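Local coordinates for protein Cyp101j2 (PDB 5KYO) that is a haem-containing cytochrome P450 monooxygenase that probably hydroxylates the monoterpene 1,8-cineole, at residues R43-D48 and P73-P78; G82-L87 and A336-M341; A291-I296 and I400-I405. One frame throughout, in Å; residues are numbered along the deposited sequence. Where two conformers were deposited one is given.

Interaction 1 of 3, residues R43-D48 and P73-P78; sequences RVFDFD and PLMWTP
Val44 forms a single backbone bridge with Trp76, where the N-terminal loop runs along the edge strand 74-77 with the two directions 61° apart. Two bonds make the bridge. N of Trp76 donates to O of Arg43 at 2.7 Å, and N of Phe45 to O of Trp76 at 3.0 Å. CA of Val44 makes a CA-H...O contact with the same Trp76 oxygen.

The main apolar pair is Phe45 and Met75. CB of Met75 sits over one face of the Phe45 ring, 3.7 Å from its centroid, as a CH-pi contact. The opposite face of the ring takes CB of Phe47, so the ring is held from both sides. With chi1 at 83°, CG of Phe45 lies between the backbone N and the carbonyl carbon, which brings the ring in against the strand. The Met75 chain bends twice and lays its CE on the Arg43 carbonyl group, with CE 3.3 Å from O of Arg43.

At one end of the contact, OG1 of Thr77 donates to O of Phe47 at 2.7 Å. It lies in the carbonyl plane, on a lone pair. The same OG1 accepts from the backbone N of His79. At the other end, CD of Arg43 rests 3.1 Å from O of Leu74, and NH1 of Arg43 gives that oxygen a weak bond. A water weakly links this NH1 to the backbone N of Leu74. NH2 of Arg43 hydrogen-bonds to the carbonyl O of Glu330.

The loop thus lies along one side of the strand while strand 83-86 pairs with the other. Its hold is mostly uncharged: backbone bonds and a threonine hydroxyl satisfy polar atoms, and the sandwiched Phe45 ring supplies the apolar part.

Interaction 2 of 3, residues G82-L87 and A336-M341; sequences GHWVAL and AGDMVM
Trp84 and Asp338 meet at the edge of the indole. NE1 of Trp84 donates to OD2 of Asp338 at 3.1 Å, and the bond is nearly straight, 173° at the hydrogen. The oxygen lies in the indole plane. The carboxylate is turned 48° from the ring, and NE1 meets OD2 from above the carboxylate plane. Asn38 ND2 also donates to this OD2. CG of Trp84 is anti to its carbonyl carbon (chi1 -52°), which sends the indole back toward Asp338. CG2 of Val340 packs against CB of Trp84 on the same side of the sheet.

His83 and Met341 cross obliquely. In the conformer given, one of two for Met341, CE of Met341 comes 3.8 Å from CE1 of His83. The imidazole also bonds to its own neighbour: ND1 of His83 donates to O of Trp84 at 3.3 Å, from well above the carbonyl plane. N of Met341 donates to O of Trp84 at 2.8 Å, from the opposite face. Two donors therefore grip O of Trp84. Val85 adds a looser apolar contact to CB of Met341.

Between the Trp84-Val340 face and the Val85-Met341 face, strands 83-86 and 339-341 run parallel. N of Trp84 donates to O of Met339 at 3.0 Å, and N of Ala86 to O of Met341 at 2.9 Å. A water continues the ladder, bridging O of Gly82 and N of Met339.

This is the only parallel pairing of the mixed sheet, between an early hairpin strand and one from far along the chain. The side chain of Met341 is about 10 Å from the haem. OD2 of Asp338 receives N-H donors from Trp84 and Asn38, which would probably favour the charged carboxylate.

Interaction 3 of 3, residues A291-I296 and I400-I405; sequences ALRRAI and IPEFRI
OE1 of Glu402 is gripped by two arginines that follow each other on helix 290-298. NE of Arg294 lies 2.9 Å from OE1 of Glu402, and NE of Arg293 3.1 Å from the same OE1, on opposite faces of the carboxylate plane. NH2 of Arg293 lies 3.0 Å from OE2 of Glu402, and NH2 of Arg294 3.1 Å from it. Each arginine thus holds the carboxylate side-on, with NE and NH2 on separate oxygens. The guanidinium of Arg293 is turned 65° from the carboxylate and that of Arg294 only 38°. The Glu402 chain leaves with CG anti to the backbone N (chi1 172°) and bends at chi2, which puts its carboxylate between the two.

Arg293 is the more enclosed arginine. The carbonyl O of Phe403 sits over the centre of its guanidinium face, 3.0 Å from CZ of Arg293, where the angles are too poor for hydrogen bonding to NE or NH1. NH1 of Arg293 donates to the carbonyl O of Leu286. CD of Arg293 lies over one face of the Phe403 ring, 3.8 Å from the centroid, a CH-pi contact. Trp396 meets that ring edge-to-face.

A glutamine in place of Glu402 would probably leave Arg293 and Arg294 without a balancing negative charge, and its NH2 could not accept the bonds one oxygen now takes.

Arg294 and Pro401 lie at the surface, while Arg293 and Phe403 are buried. The arrangement is a salt-bridge network, two arginines sharing one carboxylate. It ties helix 290-298 to the turn between helix 382-399 and strand 404-405 in the P450 fold.

Interactions 1 and 2 belong to one place. Their centres are 9 Å apart, and strands 74-77 and 83-86 are neighbours in the same mixed sheet. Interaction 1 adds a loop to its outer strand; interaction 2 makes its inner parallel pairing. Trp76 and Trp84 meet edge-to-face between them. Both are buried and rest largely on backbone bonds and apolar side chains. The centre of interaction 3 lies about 40 Å from that of interaction 1, and across the chain's centre from interaction 2. It is only partly buried, joins a helix to a loop without backbone pairing, and depends on paired charges. Interactions 2 and 3 alternate in sequence, whereas interaction 1 closes before both.

Interaction 1 of 3, residues R43-D48 and P73-P78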
# COMPACT_ATOMS: atom_id res chain seq x y z
N ARG A 43 -7.97 -3.78 28.34
CA ARG A 43 -7.80 -3.59 26.89
C ARG A 43 -6.35 -3.73 26.43
O ARG A 43 -6.02 -3.41 25.29
CB ARG A 43 -8.35 -2.23 26.47
CG ARG A 43 -9.80 -2.04 26.89
CD ARG A 43 -10.60 -1.34 25.82
NE ARG A 43 -11.96 -1.04 26.26
CZ ARG A 43 -12.89 -0.51 25.48
NH1 ARG A 43 -12.61 -0.23 24.22
NH2 ARG A 43 -14.11 -0.27 25.95
N VAL A 44 -5.49 -4.22 27.32
CA VAL A 44 -4.07 -4.43 27.00
C VAL A 44 -3.81 -5.74 26.23
O VAL A 44 -4.36 -6.79 26.59
CB VAL A 44 -3.24 -4.42 28.30
CG1 VAL A 44 -1.79 -4.75 28.02
CG2 VAL A 44 -3.37 -3.07 28.97
N PHE A 45 -2.99 -5.67 25.17
CA PHE A 45 -2.66 -6.84 24.35
C PHE A 45 -1.29 -6.65 23.69
O PHE A 45 -0.79 -5.53 23.59
CB PHE A 45 -3.81 -7.11 23.35
CG PHE A 45 -3.77 -6.29 22.09
CD1 PHE A 45 -3.89 -6.89 20.84
CD2 PHE A 45 -3.60 -4.92 22.15
CE1 PHE A 45 -3.88 -6.14 19.69
CE2 PHE A 45 -3.59 -4.17 21.01
CZ PHE A 45 -3.72 -4.78 19.78
N ASP A 46 -0.66 -7.77 23.31
CA ASP A 46 0.75 -7.80 22.93
C ASP A 46 0.93 -7.72 21.43
O ASP A 46 1.16 -8.73 20.75
CB ASP A 46 1.41 -9.07 23.51
CG ASP A 46 2.92 -9.14 23.24
OD1 ASP A 46 3.50 -8.15 22.74
OD2 ASP A 46 3.52 -10.19 23.55
N PHE A 47 0.86 -6.50 20.90
CA PHE A 47 0.79 -6.31 19.46
C PHE A 47 1.95 -5.46 18.95
O PHE A 47 2.16 -4.33 19.41
CB PHE A 47 -0.53 -5.67 19.10
CG PHE A 47 -0.77 -5.56 17.62
CD1 PHE A 47 -1.19 -6.66 16.87
CD2 PHE A 47 -0.55 -4.36 16.97
CE1 PHE A 47 -1.38 -6.56 15.51
CE2 PHE A 47 -0.73 -4.23 15.61
CZ PHE A 47 -1.15 -5.33 14.87
N ASP A 48 2.75 -6.02 18.05
CA ASP A 48 3.83 -5.27 17.38
C ASP A 48 3.56 -5.32 15.87
O ASP A 48 3.59 -6.39 15.26
CB ASP A 48 5.22 -5.85 17.72
CG ASP A 48 6.36 -4.88 17.40
OD1 ASP A 48 6.11 -3.90 16.68
OD2 ASP A 48 7.51 -5.11 17.86
N PRO A 73 -13.37 -4.43 20.73
CA PRO A 73 -13.09 -3.92 19.39
C PRO A 73 -11.90 -2.95 19.37
O PRO A 73 -11.22 -2.83 18.35
CB PRO A 73 -14.38 -3.19 19.02
CG PRO A 73 -15.43 -3.86 19.81
CD PRO A 73 -14.78 -4.23 21.11
N LEU A 74 -11.66 -2.27 20.48
CA LEU A 74 -10.55 -1.34 20.56
C LEU A 74 -9.62 -1.76 21.67
O LEU A 74 -9.97 -1.68 22.84
CB LEU A 74 -11.05 0.10 20.79
CG LEU A 74 -10.01 1.22 20.65
CD1 LEU A 74 -9.77 1.55 19.18
CD2 LEU A 74 -10.42 2.48 21.40
N MET A 75 -8.43 -2.22 21.30
CA MET A 75 -7.43 -2.63 22.29
C MET A 75 -6.25 -1.65 22.29
O MET A 75 -6.19 -0.74 21.45
CB MET A 75 -6.93 -4.06 22.00
CG MET A 75 -8.01 -5.13 22.08
SD MET A 75 -8.60 -5.41 23.77
CE MET A 75 -7.24 -6.35 24.42
N TRP A 76 -5.32 -1.85 23.22
CA TRP A 76 -4.18 -0.96 23.39
C TRP A 76 -2.92 -1.79 23.62
O TRP A 76 -2.94 -2.76 24.38
CB TRP A 76 -4.41 -0.00 24.56
CG TRP A 76 -3.34 1.02 24.77
CD1 TRP A 76 -3.32 2.30 24.30
CD2 TRP A 76 -2.13 0.86 25.53
NE1 TRP A 76 -2.17 2.94 24.70
CE2 TRP A 76 -1.43 2.08 25.46
CE3 TRP A 76 -1.57 -0.20 26.26
CZ2 TRP A 76 -0.20 2.27 26.09
CZ3 TRP A 76 -0.35 -0.01 26.88
CH2 TRP A 76 0.32 1.22 26.80
N THR A 77 -1.84 -1.41 22.95
CA THR A 77 -0.58 -2.15 23.01
C THR A 77 0.53 -1.23 23.51
O THR A 77 0.61 -0.07 23.10
CB THR A 77 -0.18 -2.75 21.61
OG1 THR A 77 1.13 -3.34 21.67
CG2 THR A 77 -0.20 -1.67 20.54
N PRO A 78 1.40 -1.75 24.39
CA PRO A 78 2.53 -0.96 24.89
C PRO A 78 3.64 -0.75 23.86
O PRO A 78 4.52 0.09 24.08
CB PRO A 78 3.05 -1.80 26.07
CG PRO A 78 2.68 -3.20 25.70
CD PRO A 78 1.33 -3.08 25.03
O HOH W 1 -14.26 -1.18 22.17

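Interaction 2 of 3, residues G82-L87 and A336-M341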
# COMPACT_ATOMS: atom_id res chain seq x y z
N GLY A 82 3.12 3.03 22.40
CA GLY A 82 1.83 2.79 23.02
C GLY A 82 0.71 3.34 22.16
O GLY A 82 0.68 4.55 21.89
N HIS A 83 -0.20 2.49 21.71
CA HIS A 83 -1.27 2.97 20.84
C HIS A 83 -2.47 2.04 20.78
O HIS A 83 -2.36 0.84 21.01
CB HIS A 83 -0.72 3.20 19.42
CG HIS A 83 -0.25 1.96 18.72
ND1 HIS A 83 -1.08 1.19 17.94
CD2 HIS A 83 0.97 1.37 18.68
CE1 HIS A 83 -0.39 0.17 17.44
NE2 HIS A 83 0.85 0.26 17.88
N TRP A 84 -3.63 2.63 20.48
CA TRP A 84 -4.85 1.86 20.33
C TRP A 84 -4.92 1.20 18.96
O TRP A 84 -4.34 1.70 17.99
CB TRP A 84 -6.09 2.74 20.53
CG TRP A 84 -6.10 3.55 21.78
CD1 TRP A 84 -5.65 4.83 21.94
CD2 TRP A 84 -6.62 3.14 23.05
NE1 TRP A 84 -5.85 5.25 23.23
CE2 TRP A 84 -6.45 4.23 23.94
CE3 TRP A 84 -7.22 1.97 23.53
CZ2 TRP A 84 -6.84 4.17 25.28
CZ3 TRP A 84 -7.61 1.91 24.87
CH2 TRP A 84 -7.42 3.01 25.72
N VAL A 85 -5.64 0.09 18.88
CA VAL A 85 -5.82 -0.62 17.62
C VAL A 85 -7.30 -0.98 17.40
O VAL A 85 -7.91 -1.66 18.23
CB VAL A 85 -4.98 -1.92 17.54
CG1 VAL A 85 -5.07 -2.53 16.14
CG2 VAL A 85 -3.52 -1.66 17.91
N ALA A 86 -7.86 -0.51 16.29
CA ALA A 86 -9.22 -0.87 15.92
C ALA A 86 -9.21 -2.27 15.31
O ALA A 86 -8.53 -2.53 14.30
CB ALA A 86 -9.81 0.12 14.96
N LEU A 87 -9.97 -3.18 15.94
CA LEU A 87 -9.94 -4.59 15.57
C LEU A 87 -11.25 -5.13 14.99
O LEU A 87 -11.42 -6.35 14.84
CB LEU A 87 -9.55 -5.42 16.80
CG LEU A 87 -8.09 -5.21 17.22
CD1 LEU A 87 -7.76 -5.99 18.45
CD2 LEU A 87 -7.15 -5.59 16.08
N ALA A 336 -5.82 13.57 24.13
CA ALA A 336 -5.23 14.28 23.01
C ALA A 336 -3.80 13.78 22.84
O ALA A 336 -3.09 13.59 23.83
CB ALA A 336 -5.26 15.79 23.22
N GLY A 337 -3.40 13.54 21.59
CA GLY A 337 -2.07 13.03 21.29
C GLY A 337 -2.04 11.51 21.21
O GLY A 337 -1.00 10.92 20.89
N ASP A 338 -3.16 10.86 21.52
CA ASP A 338 -3.22 9.41 21.37
C ASP A 338 -3.17 8.99 19.89
O ASP A 338 -3.66 9.70 19.00
CB ASP A 338 -4.49 8.86 22.04
CG ASP A 338 -4.33 8.69 23.55
OD1 ASP A 338 -3.29 9.12 24.10
OD2 ASP A 338 -5.24 8.12 24.19
N MET A 339 -2.58 7.83 19.63
CA MET A 339 -2.52 7.27 18.28
C MET A 339 -3.51 6.13 18.16
O MET A 339 -3.64 5.32 19.08
CB MET A 339 -1.11 6.78 17.96
CG MET A 339 -0.08 7.88 17.92
SD MET A 339 -0.45 9.02 16.57
CE MET A 339 -0.53 7.84 15.21
N VAL A 340 -4.21 6.05 17.04
CA VAL A 340 -5.10 4.93 16.80
C VAL A 340 -4.82 4.27 15.45
O VAL A 340 -4.97 4.90 14.40
CB VAL A 340 -6.58 5.34 16.85
CG1 VAL A 340 -7.45 4.12 16.65
CG2 VAL A 340 -6.92 6.03 18.19
N MET A 341 -4.42 3.00 15.51
CA MET A 341 -4.16 2.22 14.31
C MET A 341 -5.48 1.66 13.77
O MET A 341 -6.31 1.18 14.53
CB MET A 341 -3.16 1.10 14.60
CG MET A 341 -2.67 0.35 13.37
SD MET A 341 -1.17 -0.59 13.66
CE MET A 341 0.07 0.70 13.68
O HOH W 2 -1.35 6.75 22.18

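Interaction 3 of 3, residues A291-I296 and I400-I405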
# COMPACT_ATOMS: atom_id res chain seq x y z
N ALA A 291 -6.20 -24.97 -8.38
CA ALA A 291 -7.53 -24.85 -8.99
C ALA A 291 -7.70 -23.49 -9.67
O ALA A 291 -8.16 -23.42 -10.81
CB ALA A 291 -8.61 -25.05 -7.95
N LEU A 292 -7.34 -22.43 -8.96
CA LEU A 292 -7.45 -21.08 -9.50
C LEU A 292 -6.48 -20.81 -10.66
O LEU A 292 -6.86 -20.27 -11.71
CB LEU A 292 -7.21 -20.06 -8.38
CG LEU A 292 -7.11 -18.59 -8.78
CD1 LEU A 292 -8.43 -18.09 -9.34
CD2 LEU A 292 -6.72 -17.80 -7.55
N ARG A 293 -5.22 -21.17 -10.45
CA ARG A 293 -4.19 -21.00 -11.47
C ARG A 293 -4.55 -21.68 -12.80
O ARG A 293 -4.45 -21.09 -13.87
CB ARG A 293 -2.85 -21.52 -10.95
CG ARG A 293 -1.66 -21.35 -11.88
CD ARG A 293 -0.38 -21.91 -11.29
NE ARG A 293 -0.36 -23.39 -11.20
CZ ARG A 293 -0.36 -24.08 -10.07
NH1 ARG A 293 -0.44 -23.47 -8.89
NH2 ARG A 293 -0.32 -25.41 -10.11
N ARG A 294 -4.96 -22.95 -12.74
CA ARG A 294 -5.31 -23.66 -13.97
C ARG A 294 -6.56 -23.08 -14.65
O ARG A 294 -6.64 -23.07 -15.89
CB ARG A 294 -5.49 -25.16 -13.67
CG ARG A 294 -4.33 -25.79 -12.87
CD ARG A 294 -3.54 -26.83 -13.63
NE ARG A 294 -2.35 -27.28 -12.91
CZ ARG A 294 -2.33 -28.29 -12.04
NH1 ARG A 294 -3.45 -28.96 -11.77
NH2 ARG A 294 -1.20 -28.62 -11.43
N ALA A 295 -7.52 -22.57 -13.89
CA ALA A 295 -8.69 -21.95 -14.51
C ALA A 295 -8.31 -20.69 -15.29
O ALA A 295 -8.74 -20.47 -16.45
CB ALA A 295 -9.75 -21.63 -13.45
N ILE A 296 -7.46 -19.87 -14.66
CA ILE A 296 -7.07 -18.62 -15.30
C ILE A 296 -6.22 -18.89 -16.53
O ILE A 296 -6.32 -18.18 -17.54
CB ILE A 296 -6.31 -17.69 -14.32
CG1 ILE A 296 -7.26 -17.07 -13.30
CG2 ILE A 296 -5.61 -16.58 -15.06
CD1 ILE A 296 -6.53 -16.24 -12.23
N ILE A 400 3.96 -18.17 -18.85
CA ILE A 400 4.20 -19.19 -17.82
C ILE A 400 2.86 -19.54 -17.18
O ILE A 400 2.54 -19.09 -16.08
CB ILE A 400 5.22 -18.68 -16.75
CG1 ILE A 400 6.49 -18.15 -17.44
CG2 ILE A 400 5.57 -19.78 -15.75
CD1 ILE A 400 7.40 -17.30 -16.54
N PRO A 401 2.05 -20.36 -17.89
CA PRO A 401 0.71 -20.70 -17.45
C PRO A 401 0.75 -21.50 -16.16
O PRO A 401 -0.15 -21.35 -15.33
CB PRO A 401 0.14 -21.53 -18.60
CG PRO A 401 1.35 -22.01 -19.37
CD PRO A 401 2.35 -20.91 -19.22
N GLU A 402 1.80 -22.32 -16.00
CA GLU A 402 1.85 -23.31 -14.93
C GLU A 402 3.15 -23.20 -14.14
O GLU A 402 4.25 -23.30 -14.68
CB GLU A 402 1.66 -24.72 -15.49
CG GLU A 402 1.90 -25.89 -14.46
CD GLU A 402 0.82 -26.04 -13.40
OE1 GLU A 402 -0.25 -25.43 -13.53
OE2 GLU A 402 1.05 -26.79 -12.40
N PHE A 403 3.01 -23.02 -12.84
CA PHE A 403 4.14 -22.76 -11.98
C PHE A 403 3.74 -23.10 -10.55
O PHE A 403 2.56 -23.32 -10.29
CB PHE A 403 4.57 -21.29 -12.09
CG PHE A 403 3.44 -20.32 -11.88
CD1 PHE A 403 2.57 -20.02 -12.91
CD2 PHE A 403 3.25 -19.71 -10.64
CE1 PHE A 403 1.53 -19.14 -12.72
CE2 PHE A 403 2.22 -18.81 -10.45
CZ PHE A 403 1.35 -18.53 -11.48
N ARG A 404 4.71 -23.10 -9.65
CA ARG A 404 4.41 -23.29 -8.24
C ARG A 404 5.59 -22.82 -7.40
O ARG A 404 6.63 -22.50 -7.94
CB ARG A 404 4.12 -24.76 -7.95
CG ARG A 404 5.36 -25.63 -8.06
CD ARG A 404 5.16 -27.00 -7.44
NE ARG A 404 6.44 -27.67 -7.18
CZ ARG A 404 6.56 -28.87 -6.62
NH1 ARG A 404 5.47 -29.54 -6.28
NH2 ARG A 404 7.76 -29.41 -6.43
N ILE A 405 5.42 -22.76 -6.08
CA ILE A 405 6.55 -22.46 -5.21
C ILE A 405 7.60 -23.54 -5.37
O ILE A 405 7.24 -24.71 -5.43
CB ILE A 405 6.13 -22.40 -3.72
CG1 ILE A 405 4.96 -21.42 -3.52
CG2 ILE A 405 7.34 -22.01 -2.86
CD1 ILE A 405 5.32 -19.98 -3.82